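Local coordinates for glutathione S-transferase family protein (Pseudomonas putida, PDB 3LXZ), which probably conjugates reduced glutathione to a wide range of hydrophobic electrophiles, as a member of the glutathione S-transferase superfamily, at residues P51-E56 against L67-Q72. Numbering follows the deposited sequence.
Sequences PVLETE and LDYIEQ
Leu53 and Thr55, alternate residues on one face of strand 52-55, meet Tyr69 and Ile70 of helix 63-73 chiefly through carbon atoms. Leu53 comes first. Its CG is anti to the backbone N (chi1 -169°), and of its two methyls CD2 does the touching: it lies 3.9 Å from Tyr69 CD2 and 4.2 Å from Ile70 CG1, bridging two consecutive helix residues. The leucine and tyrosine side chains cross at about a right angle. Glu54 faces the other way, its OE1 hydrogen-bonded to the hydroxyl of Tyr6 on strand 3-7. At Thr55 the methyl meets the same ring obliquely, CG2 being 3.6 Å from Tyr69 CE2, and the tyrosine OH also comes up to this side chain, while OG1 hydrogen-bonds Gly58 O and His57 N in its own hairpin. Tyr69, extended from the helix with chi1 -179°, thus reaches across to the strand; the axes of 52-55 and 67-72 come within 10.7 Å. With an alanine at Tyr69, the methyl of Thr55 and CD2 of Leu53 would probably lose the ring they pack on, opening a gap between strand and helix. In this thioredoxin-like N-terminal domain, helix 63-73 lies over the sheet beside helix 12-23, whose Val17 and Leu21 touch Ile70; strand 52-55 runs between strands 3-7 and 58-61, and Phe85 and Ala88 of the second subunit pack on Thr55 and Tyr69, respectively.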
ATOM      1  N   PRO A  51       0.186  -7.563  11.295  1.00 17.04           N
ATOM      2  CA  PRO A  51      -0.452  -7.621  12.611  1.00 17.24           C
ATOM      3  C   PRO A  51      -1.833  -7.000  12.669  1.00 17.10           C
ATOM      4  O   PRO A  51      -2.258  -6.377  11.713  1.00 17.33           O
ATOM      5  CB  PRO A  51       0.486  -6.776  13.470  1.00 16.67           C
ATOM      6  CG  PRO A  51       0.930  -5.695  12.499  1.00 15.60           C
ATOM      7  CD  PRO A  51       1.096  -6.401  11.192  1.00 16.81           C
ATOM      8  N   VAL A  52      -2.491  -7.113  13.831  1.00 17.75           N
ATOM      9  CA  VAL A  52      -3.747  -6.410  14.094  1.00 18.00           C
ATOM     10  C   VAL A  52      -3.620  -5.696  15.448  1.00 17.80           C
ATOM     11  O   VAL A  52      -3.130  -6.299  16.406  1.00 18.41           O
ATOM     12  CB  VAL A  52      -4.939  -7.382  14.091  1.00 18.98           C
ATOM     13  CG1 VAL A  52      -6.274  -6.636  14.173  1.00 20.07           C
ATOM     14  CG2 VAL A  52      -4.936  -8.196  12.832  1.00 20.46           C
ATOM     15  N   LEU A  53      -4.016  -4.433  15.513  1.00 16.43           N
ATOM     16  CA  LEU A  53      -4.051  -3.686  16.782  1.00 17.12           C
ATOM     17  C   LEU A  53      -5.458  -3.732  17.348  1.00 18.50           C
ATOM     18  O   LEU A  53      -6.409  -3.377  16.654  1.00 17.90           O
ATOM     19  CB  LEU A  53      -3.694  -2.217  16.585  1.00 17.40           C
ATOM     20  CG  LEU A  53      -3.447  -1.414  17.875  1.00 16.95           C
ATOM     21  CD1 LEU A  53      -2.115  -1.837  18.558  1.00 20.65           C
ATOM     22  CD2 LEU A  53      -3.452   0.075  17.587  1.00 17.58           C
ATOM     23  N   GLU A  54      -5.601  -4.151  18.603  1.00 18.59           N
ATOM     24  CA  GLU A  54      -6.911  -4.102  19.220  1.00 20.59           C
ATOM     25  C   GLU A  54      -7.017  -2.876  20.098  1.00 20.99           C
ATOM     26  O   GLU A  54      -6.202  -2.672  20.999  1.00 20.51           O
ATOM     27  CB  GLU A  54      -7.226  -5.383  20.011  1.00 20.51           C
ATOM     28  CG  GLU A  54      -8.714  -5.412  20.483  1.00 23.33           C
ATOM     29  CD  GLU A  54      -9.132  -6.721  21.192  1.00 26.90           C
ATOM     30  OE1 GLU A  54      -8.262  -7.438  21.698  1.00 26.24           O
ATOM     31  OE2 GLU A  54     -10.357  -7.023  21.248  1.00 28.79           O
ATOM     32  N   THR A  55      -8.016  -2.039  19.818  1.00 22.22           N
ATOM     33  CA  THR A  55      -8.221  -0.800  20.568  1.00 22.82           C
ATOM     34  C   THR A  55      -9.589  -0.895  21.266  1.00 24.01           C
ATOM     35  O   THR A  55     -10.368  -1.817  20.977  1.00 23.13           O
ATOM     36  CB  THR A  55      -8.228   0.430  19.636  1.00 22.94           C
ATOM     37  OG1 THR A  55      -9.486   0.490  18.939  1.00 22.59           O
ATOM     38  CG2 THR A  55      -7.061   0.368  18.619  1.00 22.59           C
ATOM     39  N   GLU A  56      -9.876   0.049  22.169  1.00 25.64           N
ATOM     40  CA  GLU A  56     -11.226   0.200  22.712  1.00 27.50           C
ATOM     41  C   GLU A  56     -12.334   0.303  21.653  1.00 27.58           C
ATOM     42  O   GLU A  56     -13.490  -0.059  21.921  1.00 27.74           O
ATOM     43  CB  GLU A  56     -11.309   1.390  23.697  1.00 28.56           C
ATOM     44  CG  GLU A  56     -10.807   2.718  23.130  1.00 33.28           C
ATOM     45  CD  GLU A  56     -11.207   3.937  23.961  1.00 38.91           C
ATOM     46  OE1 GLU A  56     -12.385   4.019  24.382  1.00 43.97           O
ATOM     47  OE2 GLU A  56     -10.351   4.824  24.159  1.00 41.30           O
ATOM     48  N   LEU A  67       0.305   2.118  12.319  1.00 15.22           N
ATOM     49  CA  LEU A  67       1.332   3.088  12.715  1.00 15.29           C
ATOM     50  C   LEU A  67       0.788   4.530  12.697  1.00 15.91           C
ATOM     51  O   LEU A  67       1.080   5.336  13.607  1.00 15.12           O
ATOM     52  CB  LEU A  67       2.589   2.974  11.826  1.00 15.13           C
ATOM     53  CG  LEU A  67       3.387   1.685  11.896  1.00 17.17           C
ATOM     54  CD1 LEU A  67       4.490   1.686  10.840  1.00 17.47           C
ATOM     55  CD2 LEU A  67       3.977   1.620  13.307  1.00 17.38           C
ATOM     56  N   ASP A  68      -0.039   4.851  11.695  1.00 16.65           N
ATOM     57  CA  ASP A  68      -0.642   6.169  11.602  1.00 16.98           C
ATOM     58  C   ASP A  68      -1.611   6.441  12.751  1.00 17.91           C
ATOM     59  O   ASP A  68      -1.594   7.554  13.307  1.00 19.42           O
ATOM     60  CB  ASP A  68      -1.382   6.345  10.274  1.00 17.88           C
ATOM     61  CG  ASP A  68      -0.476   6.792   9.132  1.00 20.52           C
ATOM     62  OD1 ASP A  68       0.694   7.220   9.356  1.00 21.85           O
ATOM     63  OD2 ASP A  68      -0.969   6.708   7.982  1.00 22.01           O
ATOM     64  N   TYR A  69      -2.435   5.446  13.091  1.00 18.60           N
ATOM     65  CA  TYR A  69      -3.324   5.514  14.249  1.00 19.37           C
ATOM     66  C   TYR A  69      -2.531   5.720  15.526  1.00 19.50           C
ATOM     67  O   TYR A  69      -2.887   6.574  16.313  1.00 20.32           O
ATOM     68  CB  TYR A  69      -4.162   4.245  14.370  1.00 19.55           C
ATOM     69  CG  TYR A  69      -5.122   4.270  15.536  1.00 19.39           C
ATOM     70  CD1 TYR A  69      -6.328   4.950  15.471  1.00 19.48           C
ATOM     71  CD2 TYR A  69      -4.817   3.590  16.709  1.00 21.40           C
ATOM     72  CE1 TYR A  69      -7.222   4.950  16.563  1.00 20.08           C
ATOM     73  CE2 TYR A  69      -5.692   3.593  17.802  1.00 21.58           C
ATOM     74  CZ  TYR A  69      -6.893   4.275  17.708  1.00 23.00           C
ATOM     75  OH  TYR A  69      -7.758   4.262  18.777  1.00 25.93           O
ATOM     76  N   ILE A  70      -1.441   4.970  15.703  1.00 19.99           N
ATOM     77  CA  ILE A  70      -0.606   5.138  16.896  1.00 20.27           C
ATOM     78  C   ILE A  70      -0.037   6.558  17.025  1.00 20.96           C
ATOM     79  O   ILE A  70      -0.104   7.160  18.112  1.00 20.96           O
ATOM     80  CB  ILE A  70       0.473   4.051  16.992  1.00 19.68           C
ATOM     81  CG1 ILE A  70      -0.154   2.696  17.265  1.00 20.83           C
ATOM     82  CG2 ILE A  70       1.459   4.324  18.146  1.00 19.52           C
ATOM     83  CD1 ILE A  70       0.839   1.526  17.106  1.00 21.79           C
ATOM     84  N   GLU A  71       0.519   7.102  15.936  1.00 20.63           N
ATOM     85  CA  GLU A  71       1.028   8.483  15.940  1.00 21.77           C
ATOM     86  C   GLU A  71       0.009   9.535  16.418  1.00 22.10           C
ATOM     87  O   GLU A  71       0.310  10.401  17.242  1.00 21.92           O
ATOM     88  CB  GLU A  71       1.557   8.888  14.562  1.00 22.04           C
ATOM     89  CG  GLU A  71       2.980   8.471  14.262  1.00 22.94           C
ATOM     90  CD  GLU A  71       3.943   8.664  15.449  1.00 21.81           C
ATOM     91  OE1 GLU A  71       4.270   7.628  16.043  1.00 22.45           O
ATOM     92  OE2 GLU A  71       4.336   9.821  15.798  1.00 21.12           O
ATOM     93  N   GLN A  72      -1.195   9.420  15.857  1.00 21.70           N
ATOM     94  CA  GLN A  72      -2.301  10.301  16.062  1.00 23.05           C
ATOM     95  C   GLN A  72      -2.840  10.258  17.489  1.00 22.73           C
ATOM     96  O   GLN A  72      -3.195  11.297  18.044  1.00 24.24           O
ATOM     97  CB  GLN A  72      -3.409   9.822  15.131  1.00 23.27           C
ATOM     98  CG  GLN A  72      -4.673  10.558  15.262  1.00 28.61           C
ATOM     99  CD  GLN A  72      -4.834  11.451  14.114  1.00 36.36           C
ATOM    100  OE1 GLN A  72      -5.629  11.167  13.193  1.00 37.65           O
ATOM    101  NE2 GLN A  72      -4.021  12.524  14.088  1.00 37.73           N
TER